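Local coordinates for protein CurF (Lyngbya majuscula, PDB 2Q35) that probably decarboxylates an acyl intermediate during polyketide chain beta-branching, through its crotonase-family ECH2 domain, at residues A202-Q205 with H206-D210; I155-G158 with E159-G163; V116-Q119 with E120-Y123. The protein carries 1 engineered substitution. All coordinates share one frame; numbering follows the deposited sequence.

Contact 1 of 3, residues A202-Q205 with H206-D210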
loop_
_atom_site.group_PDB
_atom_site.type_symbol
_atom_site.label_atom_id
_atom_site.label_comp_id
_atom_site.label_asym_id
_atom_site.label_seq_id
_atom_site.Cartn_x
_atom_site.Cartn_y
_atom_site.Cartn_z
ATOM N N ALA A 202 1.752 -24.180 4.689
ATOM C CA ALA A 202 0.558 -23.667 5.381
ATOM C C ALA A 202 0.519 -22.137 5.359
ATOM O O ALA A 202 -0.515 -21.513 5.067
ATOM C CB ALA A 202 0.509 -24.184 6.784
ATOM N N LEU A 203 1.675 -21.523 5.617
ATOM C CA LEU A 203 1.745 -20.078 5.622
ATOM C C LEU A 203 1.468 -19.524 4.237
ATOM O O LEU A 203 0.719 -18.564 4.099
ATOM C CB LEU A 203 3.148 -19.620 6.103
ATOM C CG LEU A 203 3.317 -18.102 6.172
ATOM C CD1 LEU A 203 2.343 -17.477 7.157
ATOM C CD2 LEU A 203 4.804 -17.761 6.567
ATOM N N LYS A 204 2.107 -20.099 3.215
ATOM C CA LYS A 204 1.950 -19.588 1.849
ATOM C C LYS A 204 0.494 -19.671 1.420
ATOM O O LYS A 204 -0.039 -18.723 0.800
ATOM C CB LYS A 204 2.845 -20.356 0.858
ATOM C CG LYS A 204 2.610 -19.891 -0.561
ATOM C CD LYS A 204 3.542 -20.515 -1.554
ATOM C CE LYS A 204 3.048 -20.247 -2.967
ATOM N NZ LYS A 204 4.175 -20.227 -3.935
ATOM N N GLN A 205 -0.169 -20.767 1.788
ATOM C CA GLN A 205 -1.592 -20.928 1.425
ATOM C C GLN A 205 -2.435 -19.809 2.070
ATOM O O GLN A 205 -3.292 -19.178 1.427
ATOM C CB GLN A 205 -2.105 -22.295 1.850
ATOM C CG GLN A 205 -3.583 -22.465 1.517
ATOM C CD GLN A 205 -4.070 -23.867 1.662
ATOM O OE1 GLN A 205 -4.428 -24.501 0.679
ATOM N NE2 GLN A 205 -4.091 -24.370 2.887
ATOM N N HIS A 206 -2.169 -19.563 3.348
ATOM C CA HIS A 206 -2.850 -18.509 4.087
ATOM C C HIS A 206 -2.601 -17.121 3.480
ATOM O O HIS A 206 -3.556 -16.389 3.193
ATOM C CB HIS A 206 -2.405 -18.572 5.546
ATOM C CG HIS A 206 -2.927 -17.444 6.385
ATOM N ND1 HIS A 206 -4.241 -17.361 6.779
ATOM C CD2 HIS A 206 -2.306 -16.355 6.896
ATOM C CE1 HIS A 206 -4.416 -16.257 7.492
ATOM N NE2 HIS A 206 -3.252 -15.638 7.590
ATOM N N LEU A 207 -1.330 -16.779 3.244
ATOM C CA LEU A 207 -0.975 -15.463 2.715
ATOM C C LEU A 207 -1.494 -15.212 1.293
ATOM O O LEU A 207 -1.751 -14.061 0.917
ATOM C CB LEU A 207 0.547 -15.262 2.735
ATOM C CG LEU A 207 1.166 -15.205 4.129
ATOM C CD1 LEU A 207 2.689 -15.186 4.057
ATOM C CD2 LEU A 207 0.680 -13.973 4.873
ATOM N N SER A 208 -1.632 -16.285 0.517
ATOM C CA SER A 208 -1.966 -16.196 -0.915
ATOM C C SER A 208 -3.469 -16.167 -1.150
ATOM O O SER A 208 -3.932 -15.932 -2.275
ATOM C CB SER A 208 -1.367 -17.403 -1.634
ATOM O OG SER A 208 0.044 -17.296 -1.590
ATOM N N ALA A 209 -4.219 -16.391 -0.071
ATOM C CA ALA A 209 -5.657 -16.664 -0.152
ATOM C C ALA A 209 -6.444 -15.533 -0.788
ATOM O O ALA A 209 -7.284 -15.773 -1.673
ATOM C CB ALA A 209 -6.218 -16.992 1.237
ATOM N N ASP A 210 -6.192 -14.305 -0.339
ATOM C CA ASP A 210 -6.998 -13.166 -0.804
ATOM C C ASP A 210 -6.791 -12.896 -2.296
ATOM O O ASP A 210 -7.756 -12.695 -3.041
ATOM C CB ASP A 210 -6.712 -11.911 0.025
ATOM C CG ASP A 210 -7.294 -11.984 1.443
ATOM O OD1 ASP A 210 -8.193 -12.824 1.719
ATOM O OD2 ASP A 210 -6.851 -11.177 2.287
#
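L203 and L207 meet one turn apart on the long helix 197-230 of this crotonase-fold subunit, an i to i+4 leucine pair whose side chains run at a slant to each other. The closest approach is L203 CG to L207 CD1, 3.7 Å. The two leucines use different first torsions: L203 carries CG anti to its backbone N (chi1 -179°), L207 anti to its carbonyl carbon (chi1 -66°), and this brings the L207 branch back over the preceding turn, where CG also lies 3.4 Å from L203 O. In the backbone, L207 N donates to L203 O at 2.8 Å, nearly straight. One residue back, H206 N binds A202 O at 3.1 Å, and H206 CB sits 3.4 Å from L203 O while its ring extends to a second subunit, where NE2 is hydrogen-bonded to S139. Y156 of that subunit packs on K204 and L207, which makes this face of the helix part of the subunit interface. K204 stretches out as an extended chain to a salt bridge with D113 of its own chain. Its carbonyl is gripped twice by S208: the backbone N donates at 2.9 Å with a bent N-H...O angle of 136°, and the hydroxyl turns back along the helix to donate from the opposite face of the carbonyl plane, S208 OG to K204 O, 2.8 Å.

Contact 2 of 3, residues I155-G158 with E159-G163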
loop_
_atom_site.group_PDB
_atom_site.type_symbol
_atom_site.label_atom_id
_atom_site.label_comp_id
_atom_site.label_asym_id
_atom_site.label_seq_id
_atom_site.Cartn_x
_atom_site.Cartn_y
_atom_site.Cartn_z
ATOM N N ILE A 155 1.423 0.750 -16.345
ATOM C CA ILE A 155 0.366 0.160 -17.193
ATOM C C ILE A 155 -0.096 1.167 -18.258
ATOM O O ILE A 155 -0.177 0.844 -19.445
ATOM C CB ILE A 155 -0.822 -0.339 -16.334
ATOM C CG1 ILE A 155 -0.355 -1.476 -15.421
ATOM C CG2 ILE A 155 -1.968 -0.849 -17.209
ATOM C CD1 ILE A 155 -1.405 -1.936 -14.404
ATOM N N TYR A 156 -0.372 2.409 -17.860
ATOM C CA TYR A 156 -0.806 3.398 -18.855
ATOM C C TYR A 156 0.215 3.727 -19.928
ATOM O O TYR A 156 -0.167 3.910 -21.093
ATOM C CB TYR A 156 -1.219 4.708 -18.196
ATOM C CG TYR A 156 -2.659 4.823 -17.754
ATOM C CD1 TYR A 156 -3.649 5.241 -18.652
ATOM C CD2 TYR A 156 -3.021 4.584 -16.432
ATOM C CE1 TYR A 156 -5.004 5.397 -18.242
ATOM C CE2 TYR A 156 -4.352 4.747 -16.007
ATOM C CZ TYR A 156 -5.332 5.155 -16.919
ATOM O OH TYR A 156 -6.640 5.332 -16.539
ATOM N N THR A 157 1.487 3.876 -19.547
ATOM C CA THR A 157 2.502 4.306 -20.518
ATOM C C THR A 157 3.100 3.168 -21.361
ATOM O O THR A 157 3.564 3.410 -22.480
ATOM C CB THR A 157 3.682 5.066 -19.878
ATOM O OG1 THR A 157 4.477 4.166 -19.102
ATOM C CG2 THR A 157 3.217 6.262 -19.039
ATOM N N GLY A 158 3.155 1.974 -20.790
ATOM C CA GLY A 158 3.780 0.813 -21.424
ATOM C C GLY A 158 5.300 0.913 -21.582
ATOM O O GLY A 158 5.899 0.065 -22.242
ATOM N N GLU A 159 5.912 1.927 -20.972
ATOM C CA GLU A 159 7.338 2.231 -21.157
ATOM C C GLU A 159 8.276 1.270 -20.440
ATOM O O GLU A 159 7.873 0.559 -19.511
ATOM C CB GLU A 159 7.675 3.668 -20.678
ATOM C CG GLU A 159 7.318 4.758 -21.631
ATOM C CD GLU A 159 8.069 6.067 -21.367
ATOM O OE1 GLU A 159 8.725 6.205 -20.306
ATOM O OE2 GLU A 159 8.000 6.956 -22.237
ATOM N N ASN A 160 9.552 1.318 -20.853
ATOM C CA ASN A 160 10.615 0.547 -20.216
ATOM C C ASN A 160 11.216 1.347 -19.072
ATOM O O ASN A 160 11.595 2.498 -19.254
ATOM C CB ASN A 160 11.735 0.228 -21.230
ATOM C CG ASN A 160 11.274 -0.700 -22.336
ATOM O OD1 ASN A 160 10.348 -1.484 -22.156
ATOM N ND2 ASN A 160 11.917 -0.614 -23.484
ATOM N N TYR A 161 11.261 0.732 -17.894
ATOM C CA TYR A 161 11.843 1.317 -16.699
ATOM C C TYR A 161 13.082 0.530 -16.287
ATOM O O TYR A 161 13.023 -0.671 -16.089
ATOM C CB TYR A 161 10.843 1.287 -15.542
ATOM C CG TYR A 161 9.642 2.169 -15.764
ATOM C CD1 TYR A 161 9.528 3.390 -15.112
ATOM C CD2 TYR A 161 8.613 1.781 -16.637
ATOM C CE1 TYR A 161 8.403 4.218 -15.320
ATOM C CE2 TYR A 161 7.498 2.591 -16.848
ATOM C CZ TYR A 161 7.402 3.803 -16.183
ATOM O OH TYR A 161 6.303 4.597 -16.414
ATOM N N ARG A 162 14.227 1.189 -16.146
ATOM C CA ARG A 162 15.352 0.466 -15.535
ATOM C C ARG A 162 15.075 0.189 -14.039
ATOM O O ARG A 162 14.394 0.963 -13.369
ATOM C CB ARG A 162 16.681 1.243 -15.689
ATOM C CG ARG A 162 17.327 1.151 -17.078
ATOM C CD ARG A 162 18.671 1.906 -17.195
ATOM N NE ARG A 162 18.931 2.706 -16.002
ATOM C CZ ARG A 162 18.603 3.987 -15.857
ATOM N NH1 ARG A 162 18.010 4.657 -16.846
ATOM N NH2 ARG A 162 18.881 4.596 -14.714
ATOM N N GLY A 163 15.657 -0.887 -13.511
ATOM C CA GLY A 163 15.560 -1.204 -12.082
ATOM C C GLY A 163 15.898 -0.002 -11.219
ATOM O O GLY A 163 15.190 0.319 -10.263
HETATM O O HOH W 1 8.104 -0.710 -23.706
#
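T157 and E159 form an ST turn at the C-terminal end of helix 148-157, where the chain turns toward the short strand 161-162 of the crotonase fold. G158, between them, is the first residue to leave helical geometry, with phi at 68°. Starting at T157 CB, the side chain lies 4.0 Å from E159 CG, an aliphatic contact across the turn. From there OG1 projects between the backbone N and the carbonyl carbon (chi1 70°), a rotamer that lets it serve both E159 N ahead and the carbonyl of E153 behind. E159 N donates to T157 OG1 at 3.3 Å along a nearly straight line, the N-H...O angle being 168°. E159 CB lies alongside, 3.6 Å from T157 OG1. The hydrogen bond of the same OG1 to E153 O, a turn back, ties the helix end to the departing chain. The Y161 side chain crosses that of T157 at about a right angle and presents its edge to the hydroxyl, with T157 OG1 near the ring plane and 3.3 Å from Y161 OH; the phenol itself is hydrogen-bonded to the carboxylate of E153. Both side chains therefore converge on one helix residue. L188 of the third subunit packs on T157. Across the turn, a water donates to two oxygens, 2.8 Å from G158 O and 2.8 Å from N160 OD1.

Contact 3 of 3, residues V116-Q119 with E120-Y123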
loop_
_atom_site.group_PDB
_atom_site.type_symbol
_atom_site.label_atom_id
_atom_site.label_comp_id
_atom_site.label_asym_id
_atom_site.label_seq_id
_atom_site.Cartn_x
_atom_site.Cartn_y
_atom_site.Cartn_z
ATOM N N VAL A 116 13.209 -10.075 -6.896
ATOM C CA VAL A 116 14.461 -9.267 -6.852
ATOM C C VAL A 116 14.699 -8.733 -8.266
ATOM O O VAL A 116 14.621 -9.485 -9.258
ATOM C CB VAL A 116 15.687 -10.092 -6.416
ATOM C CG1 VAL A 116 16.907 -9.152 -6.213
ATOM C CG2 VAL A 116 15.408 -10.865 -5.128
ATOM N N PHE A 117 15.016 -7.428 -8.369
ATOM C CA PHE A 117 15.166 -6.765 -9.667
ATOM C C PHE A 117 16.641 -6.396 -9.822
ATOM O O PHE A 117 17.320 -6.223 -8.801
ATOM C CB PHE A 117 14.416 -5.426 -9.699
ATOM C CG PHE A 117 12.915 -5.549 -9.787
ATOM C CD1 PHE A 117 12.261 -5.205 -10.959
ATOM C CD2 PHE A 117 12.183 -5.916 -8.676
ATOM C CE1 PHE A 117 10.836 -5.301 -11.047
ATOM C CE2 PHE A 117 10.788 -6.018 -8.750
ATOM C CZ PHE A 117 10.129 -5.702 -9.941
ATOM N N SER A 118 17.087 -6.308 -11.076
ATOM C CA SER A 118 18.450 -5.823 -11.435
ATOM C C SER A 118 18.411 -4.316 -11.668
ATOM O O SER A 118 17.560 -3.796 -12.399
ATOM C CB SER A 118 18.909 -6.537 -12.714
ATOM O OG SER A 118 19.930 -5.798 -13.400
ATOM N N GLN A 119 19.411 -3.609 -11.133
ATOM C CA GLN A 119 19.515 -2.174 -11.305
ATOM C C GLN A 119 19.631 -1.760 -12.761
ATOM O O GLN A 119 19.087 -0.739 -13.154
ATOM C CB GLN A 119 20.756 -1.650 -10.577
ATOM C CG GLN A 119 20.671 -1.624 -9.077
ATOM C CD GLN A 119 22.040 -1.330 -8.409
ATOM O OE1 GLN A 119 22.144 -1.274 -7.175
ATOM N NE2 GLN A 119 23.080 -1.162 -9.221
ATOM N N GLU A 120 20.343 -2.562 -13.547
ATOM C CA GLU A 120 20.724 -2.197 -14.917
ATOM C C GLU A 120 19.709 -2.625 -15.972
ATOM O O GLU A 120 19.724 -2.119 -17.100
ATOM C CB GLU A 120 22.087 -2.813 -15.271
ATOM C CG GLU A 120 23.273 -2.309 -14.441
ATOM C CD GLU A 120 23.431 -3.023 -13.100
ATOM O OE1 GLU A 120 22.631 -3.942 -12.794
ATOM O OE2 GLU A 120 24.368 -2.649 -12.346
ATOM N N SER A 121 18.836 -3.557 -15.606
ATOM C CA SER A 121 17.913 -4.154 -16.574
ATOM C C SER A 121 16.655 -3.330 -16.696
ATOM O O SER A 121 16.398 -2.444 -15.874
ATOM C CB SER A 121 17.608 -5.589 -16.166
ATOM O OG SER A 121 18.820 -6.330 -16.124
ATOM N N VAL A 122 15.860 -3.648 -17.715
ATOM C CA VAL A 122 14.680 -2.902 -18.058
ATOM C C VAL A 122 13.443 -3.764 -17.780
ATOM O O VAL A 122 13.484 -4.968 -17.994
ATOM C CB VAL A 122 14.821 -2.414 -19.549
ATOM C CG1 VAL A 122 13.567 -2.469 -20.320
ATOM C CG2 VAL A 122 15.483 -1.019 -19.549
ATOM N N TYR A 123 12.391 -3.116 -17.286
ATOM C CA TYR A 123 11.116 -3.789 -16.911
ATOM C C TYR A 123 9.941 -3.011 -17.494
ATOM O O TYR A 123 9.900 -1.789 -17.433
ATOM C CB TYR A 123 11.016 -3.888 -15.371
ATOM C CG TYR A 123 12.208 -4.633 -14.814
ATOM C CD1 TYR A 123 12.249 -6.020 -14.813
ATOM C CD2 TYR A 123 13.356 -3.934 -14.409
ATOM C CE1 TYR A 123 13.364 -6.719 -14.362
ATOM C CE2 TYR A 123 14.468 -4.616 -13.968
ATOM C CZ TYR A 123 14.480 -5.992 -13.956
ATOM O OH TYR A 123 15.580 -6.699 -13.540
#
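S118 meets E120 and Y123 across a type I beta turn, S118-S121, reinforced by an ST turn at S118; it joins strand 114-118 to strand 122-124 and passes the chain from one sheet of the crotonase fold to the other. The Y123 ring reaches back toward F117 and S118. F117 meets it in a T-shaped (edge-to-face) pair, with centroids 4.9 Å apart and planes at 72°; F117 CD1 stands over the centre of the tyrosine face. At the edge of the same ring lies S118 O, 3.6 Å from Y123 CE2. The phenol Y123 OH comes 2.9 Å from S118 N and is hydrogen-bonded to the carbonyl of M97. S118 holds OG anti to its backbone N (chi1 158°), inside the turn, where S118 OG accepts from E120 N at 3.3 Å and shares a hydrogen bond of 3.0 Å with S121 OG. E120 bends at chi2, bringing its CD 3.9 Å from Q119 CB, and OE1 accepts from the backbone N of R178. Between the two segments the one backbone bond, S121 N to S118 O, is weak (3.5 Å); together with the aromatic pair, the hydroxyl bonds probably fix much of the turn's shape.

In the fold
Contacts 2 and 3 adjoin, their centres 12 Å apart, because strands 161-162 and 122-124 are antiparallel neighbours in the small three-stranded sheet. Probable backbone hydrogen bonds join them: Y161 O to Y123 N at 2.8 Å and G163 N to S121 O at 2.9 Å; N160 CB packs on V122 CG1. Contact 1 stands apart within the chain, its nearest atoms about 17 Å from contact 2 and about 14 Å from contact 3. The trimer brings the first two together: Y156 from the 155-158 segment of one subunit packs on K204 of another, and I155 on L203. Contact 3 is touched by no other subunit of the trimer, whereas contacts 1 and 2 both take part in assembly.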